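PDB 3MCZ: O-methyltransferase from Burkholderia thailandensis, which probably acts as an S-adenosylmethionine-dependent O-methyltransferase that works as a dimer, its natural substrate not being established. Local coordinates for residues A[47-52]-A[62-66]; A[194-199]-A[225-231]. All blocks are in the same frame, centred on the assembly; numbering follows the deposited sequence. Where two conformers were deposited one is given.

Contact 1 of 2, residues A[47-52]-A[62-66]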
ATOM      1  N   ASP A  47       7.151  -0.404  16.431  1.00 17.50           N
ATOM      2  CA  ASP A  47       6.931  -0.525  17.862  1.00 18.26           C
ATOM      3  C   ASP A  47       7.563  -1.817  18.404  1.00 17.53           C
ATOM      4  O   ASP A  47       7.430  -2.117  19.583  1.00 16.71           O
ATOM      5  CB  ASP A  47       5.417  -0.499  18.167  1.00 19.35           C
ATOM      6  CG  ASP A  47       5.034   0.531  19.253  1.00 24.19           C
ATOM      7  OD1 ASP A  47       5.933   1.225  19.785  1.00 32.82           O
ATOM      8  OD2 ASP A  47       3.831   0.651  19.592  1.00 28.44           O
ATOM      9  N   LYS A  48       8.259  -2.569  17.549  1.00 16.56           N
ATOM     10  CA  LYS A  48       8.925  -3.827  17.933  1.00 16.89           C
ATOM     11  C   LYS A  48       7.970  -4.814  18.654  1.00 15.36           C
ATOM     12  O   LYS A  48       8.331  -5.434  19.664  1.00 14.57           O
ATOM     13  CB  LYS A  48      10.181  -3.570  18.793  1.00 16.58           C
ATOM     14  CG  LYS A  48      11.194  -2.636  18.135  1.00 20.62           C
ATOM     15  CD  LYS A  48      12.353  -2.284  19.086  1.00 24.49           C
ATOM     16  CE  LYS A  48      13.395  -1.422  18.349  1.00 27.20           C
ATOM     17  NZ  LYS A  48      12.875  -0.040  18.061  1.00 29.27           N
ATOM     18  N   LEU A  49       6.756  -4.942  18.141  1.00 14.44           N
ATOM     19  CA  LEU A  49       5.763  -5.823  18.747  0.50 14.69           C
ATOM     20  C   LEU A  49       6.230  -7.273  18.730  1.00 14.35           C
ATOM     21  O   LEU A  49       5.997  -8.036  19.668  1.00 14.82           O
ATOM     22  CB  LEU A  49       4.435  -5.689  17.985  0.50 14.67           C
ATOM     23  CG  LEU A  49       3.276  -6.569  18.439  0.50 15.09           C
ATOM     24  CD1 LEU A  49       2.847  -6.244  19.866  0.50 15.06           C
ATOM     25  CD2 LEU A  49       2.093  -6.412  17.471  0.50 16.45           C
ATOM     26  N   PHE A  50       6.909  -7.658  17.657  1.00 14.57           N
ATOM     27  CA  PHE A  50       7.287  -9.065  17.463  1.00 15.17           C
ATOM     28  C   PHE A  50       8.418  -9.560  18.377  1.00 15.73           C
ATOM     29  O   PHE A  50       8.642 -10.776  18.509  1.00 15.09           O
ATOM     30  CB  PHE A  50       7.632  -9.323  16.003  1.00 14.94           C
ATOM     31  CG  PHE A  50       6.519  -9.003  15.064  1.00 16.72           C
ATOM     32  CD1 PHE A  50       5.310  -9.662  15.149  1.00 17.22           C
ATOM     33  CD2 PHE A  50       6.677  -8.014  14.074  1.00 18.67           C
ATOM     34  CE1 PHE A  50       4.280  -9.362  14.251  1.00 18.95           C
ATOM     35  CE2 PHE A  50       5.655  -7.716  13.183  1.00 18.43           C
ATOM     36  CZ  PHE A  50       4.451  -8.392  13.276  1.00 18.22           C
ATOM     37  N   ASP A  51       9.117  -8.622  19.004  1.00 16.46           N
ATOM     38  CA  ASP A  51      10.093  -8.955  20.021  1.00 17.28           C
ATOM     39  C   ASP A  51       9.363  -9.451  21.265  1.00 17.74           C
ATOM     40  O   ASP A  51       9.856 -10.350  21.948  1.00 17.72           O
ATOM     41  CB  ASP A  51      10.971  -7.742  20.360  1.00 17.96           C
ATOM     42  CG  ASP A  51      12.094  -7.528  19.351  1.00 19.69           C
ATOM     43  OD1 ASP A  51      11.949  -7.919  18.174  1.00 23.80           O
ATOM     44  OD2 ASP A  51      13.146  -6.980  19.745  1.00 25.60           O
ATOM     45  N   LEU A  52       8.206  -8.861  21.575  1.00 17.27           N
ATOM     46  CA  LEU A  52       7.401  -9.309  22.730  1.00 17.09           C
ATOM     47  C   LEU A  52       6.808 -10.696  22.500  1.00 16.93           C
ATOM     48  O   LEU A  52       6.784 -11.534  23.412  1.00 16.83           O
ATOM     49  CB  LEU A  52       6.278  -8.317  23.054  1.00 17.52           C
ATOM     50  CG  LEU A  52       5.528  -8.563  24.375  1.00 17.77           C
ATOM     51  CD1 LEU A  52       6.414  -8.298  25.610  1.00 15.30           C
ATOM     52  CD2 LEU A  52       4.253  -7.723  24.429  1.00 19.13           C
ATOM     53  N   VAL A  62       0.063  -8.213  26.075  1.00 15.68           N
ATOM     54  CA  VAL A  62       0.528  -7.255  25.080  1.00 15.42           C
ATOM     55  C   VAL A  62       0.097  -5.835  25.459  1.00 15.85           C
ATOM     56  O   VAL A  62       0.908  -4.900  25.382  1.00 17.14           O
ATOM     57  CB  VAL A  62      -0.004  -7.616  23.656  1.00 15.93           C
ATOM     58  CG1 VAL A  62       0.236  -6.505  22.687  1.00 12.77           C
ATOM     59  CG2 VAL A  62       0.647  -8.907  23.172  1.00 14.37           C
ATOM     60  N   ALA A  63      -1.161  -5.680  25.866  1.00 15.62           N
ATOM     61  CA  ALA A  63      -1.746  -4.373  26.188  1.00 15.88           C
ATOM     62  C   ALA A  63      -1.074  -3.757  27.395  1.00 16.56           C
ATOM     63  O   ALA A  63      -0.784  -2.561  27.396  1.00 17.21           O
ATOM     64  CB  ALA A  63      -3.262  -4.485  26.424  1.00 15.12           C
ATOM     65  N   ALA A  64      -0.816  -4.579  28.405  1.00 17.25           N
ATOM     66  CA  ALA A  64      -0.139  -4.102  29.623  1.00 18.69           C
ATOM     67  C   ALA A  64       1.269  -3.612  29.284  1.00 19.70           C
ATOM     68  O   ALA A  64       1.679  -2.556  29.765  1.00 20.63           O
ATOM     69  CB  ALA A  64      -0.090  -5.177  30.674  1.00 17.91           C
ATOM     70  N   SER A  65       1.989  -4.369  28.452  1.00 20.71           N
ATOM     71  CA  SER A  65       3.359  -4.030  28.057  1.00 21.30           C
ATOM     72  C   SER A  65       3.451  -2.719  27.322  1.00 21.21           C
ATOM     73  O   SER A  65       4.363  -1.942  27.568  1.00 21.08           O
ATOM     74  CB  SER A  65       3.962  -5.110  27.143  1.00 21.61           C
ATOM     75  OG  SER A  65       4.362  -6.253  27.880  1.00 25.40           O
ATOM     76  N   PHE A  66       2.536  -2.510  26.378  1.00 20.93           N
ATOM     77  CA  PHE A  66       2.575  -1.376  25.473  1.00 21.34           C
ATOM     78  C   PHE A  66       1.651  -0.231  25.883  1.00 21.08           C
ATOM     79  O   PHE A  66       1.603   0.791  25.200  1.00 22.16           O
ATOM     80  CB  PHE A  66       2.200  -1.839  24.046  1.00 21.90           C
ATOM     81  CG  PHE A  66       3.321  -2.524  23.336  1.00 23.18           C
ATOM     82  CD1 PHE A  66       3.429  -3.901  23.333  1.00 25.60           C
ATOM     83  CD2 PHE A  66       4.295  -1.777  22.693  1.00 27.42           C
ATOM     84  CE1 PHE A  66       4.499  -4.534  22.696  1.00 28.72           C
ATOM     85  CE2 PHE A  66       5.357  -2.394  22.051  1.00 28.39           C
ATOM     86  CZ  PHE A  66       5.465  -3.777  22.054  1.00 29.00           C
TER
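Phe-66, the last residue of helix 59-66, pushes its ring rim-first into a hollow of the other segment walled by Asp-47, Lys-48, Leu-49 and Leu-52. With CG anti to its own carbonyl carbon (chi1 -78°), the flat side chain projects from the helix end far enough to fill that hollow. Its CE1 corner meets the branch of Leu-52, whose CD2 lies at the rim 3.6 Å from Phe-66 CE1. Leu-49, modelled in two conformers, brings CD1 obliquely to within 3.7 Å of Phe-66 CE1 in the one described, so this contact is tentative. At the CE2 corner the carbonyl oxygen of Asp-47 approaches near the ring plane, 3.2 Å from Phe-66 CE2; a rim of C-H groups, slightly positive in character, suits an oxygen there.

Leu-52 is a bump in its turn. CG stands anti to the backbone N (chi1 -170°), and the forked end lies against the helix, both methyls near Ser-65: CD2 also settles 4.0 Å from Val-62 CG2, while CD1 reaches 3.7 Å from Ser-65 OG. A small serine lets the leucine come close at this outer border, and its hydroxyl turns back weakly to Glu-61 O of its own helix. Both segments belong to the dimerisation domain, of the helix-turn-helix clan, in which helix 59-66 is followed by helix 70-82 and a two-stranded hairpin, consistent with a winged-helix fold. Beta-branched Val-62 is compact enough for the buried floor, with CG1 3.9 Å from Leu-49 CD1 in that same conformer; Leu-76 and Leu-77 of helix 70-82 extend that floor. Lys-48, with positive phi, closes the preceding helix in a Schellman motif just after Asp-47. The Asp-47 carboxylate plane is inclined 51° to the ring, and its OD2 bonds to Tyr-43 OH and makes a salt bridge to Arg-133 of the second subunit.

Contact 2 of 2, residues A[194-199]-A[225-231]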
ATOM      1  N   LEU A 194      32.490  -3.931  -3.618  1.00 16.50           N
ATOM      2  CA  LEU A 194      33.952  -3.884  -3.616  1.00 16.71           C
ATOM      3  C   LEU A 194      34.552  -4.765  -2.537  1.00 16.35           C
ATOM      4  O   LEU A 194      35.494  -5.506  -2.797  1.00 15.03           O
ATOM      5  CB  LEU A 194      34.435  -2.461  -3.444  1.00 16.46           C
ATOM      6  CG  LEU A 194      35.958  -2.332  -3.484  1.00 17.45           C
ATOM      7  CD1 LEU A 194      36.484  -2.752  -4.871  1.00 18.61           C
ATOM      8  CD2 LEU A 194      36.378  -0.938  -3.165  1.00 18.80           C
ATOM      9  N   ALA A 195      33.994  -4.688  -1.325  1.00 16.33           N
ATOM     10  CA  ALA A 195      34.491  -5.448  -0.209  1.00 16.51           C
ATOM     11  C   ALA A 195      34.419  -6.947  -0.491  1.00 16.55           C
ATOM     12  O   ALA A 195      35.371  -7.680  -0.212  1.00 16.16           O
ATOM     13  CB  ALA A 195      33.709  -5.089   1.081  1.00 16.12           C
ATOM     14  N   GLN A 196      33.299  -7.417  -1.042  1.00 15.89           N
ATOM     15  CA  GLN A 196      33.132  -8.839  -1.279  0.50 16.31           C
ATOM     16  C   GLN A 196      34.053  -9.303  -2.404  1.00 16.06           C
ATOM     17  O   GLN A 196      34.554 -10.423  -2.370  1.00 17.20           O
ATOM     18  CB  GLN A 196      31.675  -9.174  -1.596  0.50 16.55           C
ATOM     19  CG  GLN A 196      30.803  -9.283  -0.368  0.50 18.42           C
ATOM     20  CD  GLN A 196      30.642 -10.715   0.093  0.50 20.64           C
ATOM     21  OE1 GLN A 196      29.588 -11.324  -0.100  0.50 23.47           O
ATOM     22  NE2 GLN A 196      31.686 -11.267   0.688  0.50 21.66           N
ATOM     23  N   VAL A 197      34.258  -8.441  -3.387  1.00 15.56           N
ATOM     24  CA  VAL A 197      35.173  -8.705  -4.498  1.00 15.05           C
ATOM     25  C   VAL A 197      36.604  -8.836  -3.925  1.00 14.25           C
ATOM     26  O   VAL A 197      37.284  -9.796  -4.217  1.00 13.22           O
ATOM     27  CB  VAL A 197      35.127  -7.577  -5.569  1.00 15.58           C
ATOM     28  CG1 VAL A 197      36.282  -7.732  -6.575  1.00 17.07           C
ATOM     29  CG2 VAL A 197      33.751  -7.581  -6.345  1.00 16.24           C
ATOM     30  N   LEU A 198      37.035  -7.895  -3.082  1.00 13.22           N
ATOM     31  CA  LEU A 198      38.392  -7.966  -2.508  1.00 13.87           C
ATOM     32  C   LEU A 198      38.587  -9.206  -1.619  1.00 14.85           C
ATOM     33  O   LEU A 198      39.654  -9.801  -1.633  1.00 14.88           O
ATOM     34  CB  LEU A 198      38.754  -6.673  -1.771  1.00 13.98           C
ATOM     35  CG  LEU A 198      39.466  -5.572  -2.596  1.00 14.15           C
ATOM     36  CD1 LEU A 198      38.854  -5.427  -3.993  1.00 13.88           C
ATOM     37  CD2 LEU A 198      39.506  -4.223  -1.853  1.00 17.80           C
ATOM     38  N   ARG A 199      37.560  -9.628  -0.893  1.00 16.13           N
ATOM     39  CA  ARG A 199      37.678 -10.777   0.014  1.00 17.92           C
ATOM     40  C   ARG A 199      38.037 -12.029  -0.740  1.00 17.85           C
ATOM     41  O   ARG A 199      38.871 -12.822  -0.305  1.00 16.68           O
ATOM     42  CB  ARG A 199      36.358 -11.040   0.735  1.00 20.20           C
ATOM     43  CG  ARG A 199      36.091 -10.099   1.914  1.00 25.16           C
ATOM     44  CD  ARG A 199      35.841 -10.867   3.217  1.00 33.29           C
ATOM     45  NE  ARG A 199      34.413 -10.937   3.546  1.00 39.71           N
ATOM     46  CZ  ARG A 199      33.581 -11.920   3.190  1.00 44.18           C
ATOM     47  NH1 ARG A 199      32.305 -11.846   3.563  1.00 44.14           N
ATOM     48  NH2 ARG A 199      34.004 -12.981   2.484  1.00 45.97           N
ATOM     49  N   HIS A 225      34.977  -6.119   6.915  1.00 17.76           N
ATOM     50  CA  HIS A 225      35.598  -7.176   6.119  1.00 19.43           C
ATOM     51  C   HIS A 225      37.119  -7.263   6.278  1.00 19.75           C
ATOM     52  O   HIS A 225      37.775  -7.976   5.522  1.00 19.05           O
ATOM     53  CB  HIS A 225      35.285  -6.953   4.651  1.00 20.25           C
ATOM     54  CG  HIS A 225      33.831  -7.024   4.312  1.00 22.22           C
ATOM     55  ND1 HIS A 225      32.931  -6.066   4.700  1.00 24.62           N
ATOM     56  CD2 HIS A 225      33.136  -7.906   3.552  1.00 27.20           C
ATOM     57  CE1 HIS A 225      31.734  -6.369   4.229  1.00 28.25           C
ATOM     58  NE2 HIS A 225      31.832  -7.480   3.522  1.00 27.24           N
ATOM     59  N   ASP A 226      37.683  -6.534   7.238  1.00 20.42           N
ATOM     60  CA  ASP A 226      39.135  -6.533   7.476  1.00 21.09           C
ATOM     61  C   ASP A 226      39.948  -6.101   6.251  1.00 20.07           C
ATOM     62  O   ASP A 226      40.956  -6.731   5.948  1.00 20.21           O
ATOM     63  CB  ASP A 226      39.636  -7.926   7.900  1.00 22.43           C
ATOM     64  CG  ASP A 226      39.155  -8.343   9.269  1.00 26.12           C
ATOM     65  OD1 ASP A 226      39.234  -7.533  10.229  1.00 31.36           O
ATOM     66  OD2 ASP A 226      38.722  -9.511   9.393  1.00 32.20           O
ATOM     67  N   LEU A 227      39.537  -5.031   5.570  1.00 18.74           N
ATOM     68  CA  LEU A 227      40.199  -4.620   4.319  1.00 18.66           C
ATOM     69  C   LEU A 227      40.949  -3.283   4.443  1.00 19.28           C
ATOM     70  O   LEU A 227      41.215  -2.607   3.438  1.00 18.91           O
ATOM     71  CB  LEU A 227      39.154  -4.508   3.208  1.00 17.93           C
ATOM     72  CG  LEU A 227      38.454  -5.803   2.807  1.00 17.96           C
ATOM     73  CD1 LEU A 227      37.302  -5.425   1.856  1.00 15.10           C
ATOM     74  CD2 LEU A 227      39.443  -6.800   2.154  1.00 14.57           C
ATOM     75  N   GLY A 228      41.304  -2.917   5.673  1.00 19.92           N
ATOM     76  CA  GLY A 228      41.908  -1.627   5.971  1.00 20.64           C
ATOM     77  C   GLY A 228      43.014  -1.181   5.035  1.00 20.38           C
ATOM     78  O   GLY A 228      42.946  -0.089   4.466  1.00 22.07           O
ATOM     79  N   GLY A 229      44.024  -2.017   4.858  1.00 19.37           N
ATOM     80  CA  GLY A 229      45.136  -1.643   3.997  1.00 18.94           C
ATOM     81  C   GLY A 229      44.916  -1.872   2.508  1.00 18.23           C
ATOM     82  O   GLY A 229      45.850  -1.736   1.736  1.00 19.52           O
ATOM     83  N   ARG A 230      43.707  -2.233   2.088  1.00 16.22           N
ATOM     84  CA  ARG A 230      43.492  -2.602   0.675  1.00 15.84           C
ATOM     85  C   ARG A 230      42.532  -1.686  -0.079  1.00 15.69           C
ATOM     86  O   ARG A 230      42.431  -1.787  -1.312  1.00 16.13           O
ATOM     87  CB  ARG A 230      43.025  -4.046   0.605  1.00 15.17           C
ATOM     88  CG  ARG A 230      44.106  -5.014   1.101  1.00 15.75           C
ATOM     89  CD  ARG A 230      43.615  -6.439   1.097  1.00 14.14           C
ATOM     90  NE  ARG A 230      43.228  -6.832  -0.247  1.00 10.76           N
ATOM     91  CZ  ARG A 230      42.468  -7.880  -0.557  1.00 11.07           C
ATOM     92  NH1 ARG A 230      41.937  -8.645   0.397  1.00 13.31           N
ATOM     93  NH2 ARG A 230      42.194  -8.131  -1.824  1.00 10.96           N
ATOM     94  N   VAL A 231      41.820  -0.828   0.668  1.00 15.31           N
ATOM     95  CA  VAL A 231      40.808   0.077   0.118  1.00 16.01           C
ATOM     96  C   VAL A 231      41.088   1.481   0.610  1.00 17.51           C
ATOM     97  O   VAL A 231      41.454   1.695   1.781  1.00 16.58           O
ATOM     98  CB  VAL A 231      39.356  -0.349   0.504  1.00 15.97           C
ATOM     99  CG1 VAL A 231      38.316   0.519  -0.195  1.00 15.69           C
ATOM    100  CG2 VAL A 231      39.097  -1.768   0.117  1.00 14.19           C
TER
HETATM  101  O   HOH W   1      41.084 -11.439   0.883  1.00 22.53           O
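Leu-227 fits against helix 192-200 at the apolar centre, its CD1 lying 3.5 Å from Ala-195 CA, an approach that the short side chain of alanine permits. This contact belongs to the Rossmann-like methyltransferase domain, whose sheet order 3-2-1-4-5-7-6 is that of class I methyltransferases; segment 225-231 is the turn between helix 215-224 and edge strand 231-235, and it leans on the helix that follows strand 182-186. Deeper toward the sheet, Leu-194 and Val-231 meet tip to tip, Leu-194 CD2 being 3.8 Å from Val-231 CG1. Leu-198 fills the space beside them, its CB packed against Leu-227 CD2.

Outward from this centre, His-225 lays one face of its ring over the Ala-195 methyl: CB stands 3.7 Å from the centroid, almost exactly on the normal, a CH-pi contact in which a single methyl sits centrally against the ring while the two backbones stay close. A bond from His-225 ND1 to Thr-221 O fixes the rotation of that ring. Arg-199, its chain bent at chi2 (-124°) and at chi3, crosses the histidine and brings NE to the ring edge, 3.3 Å from His-225 CD2, with guanidinium and imidazole planes 24° apart.

Arg-230 forms the polar border on the other flank of the turn. Its guanidinium has one face over Leu-198 CB. NH2 donates to Leu-198 O at 3.0 Å, with a bent N-H...O angle of 141° and from a position tilted out of the carbonyl plane; NH1 makes a weak second bond to the same oxygen. NH2 also donates to Leu-204 O, so one guanidinium joins a helix carbonyl to one in the loop beyond, a task for a long cation with several N-H groups. A water completes the edge, accepting from Arg-230 NH1 at 3.0 Å and donating to Arg-199 O at 2.9 Å.

How the contacts relate
Contact 1 closes before contact 2 opens along the chain, and the two never touch: their centres lie 40 Å apart and their nearest atoms about 24 Å. They sit in different modules, contact 1 in the N-terminal dimerisation domain, where the second subunit reaches it, and contact 2 in the Rossmann-like methyltransferase domain, where no other chain touches either segment. In relatives of this fold the cofactor binds at the C-terminal ends of the first parallel strands. Contact 2, at the entry to strand 231-235, therefore probably faces the opposite end of the sheet from that pocket. In each, one segment follows the end of a helix and packs on another helix; in contact 1 it goes on into short helix 49-52.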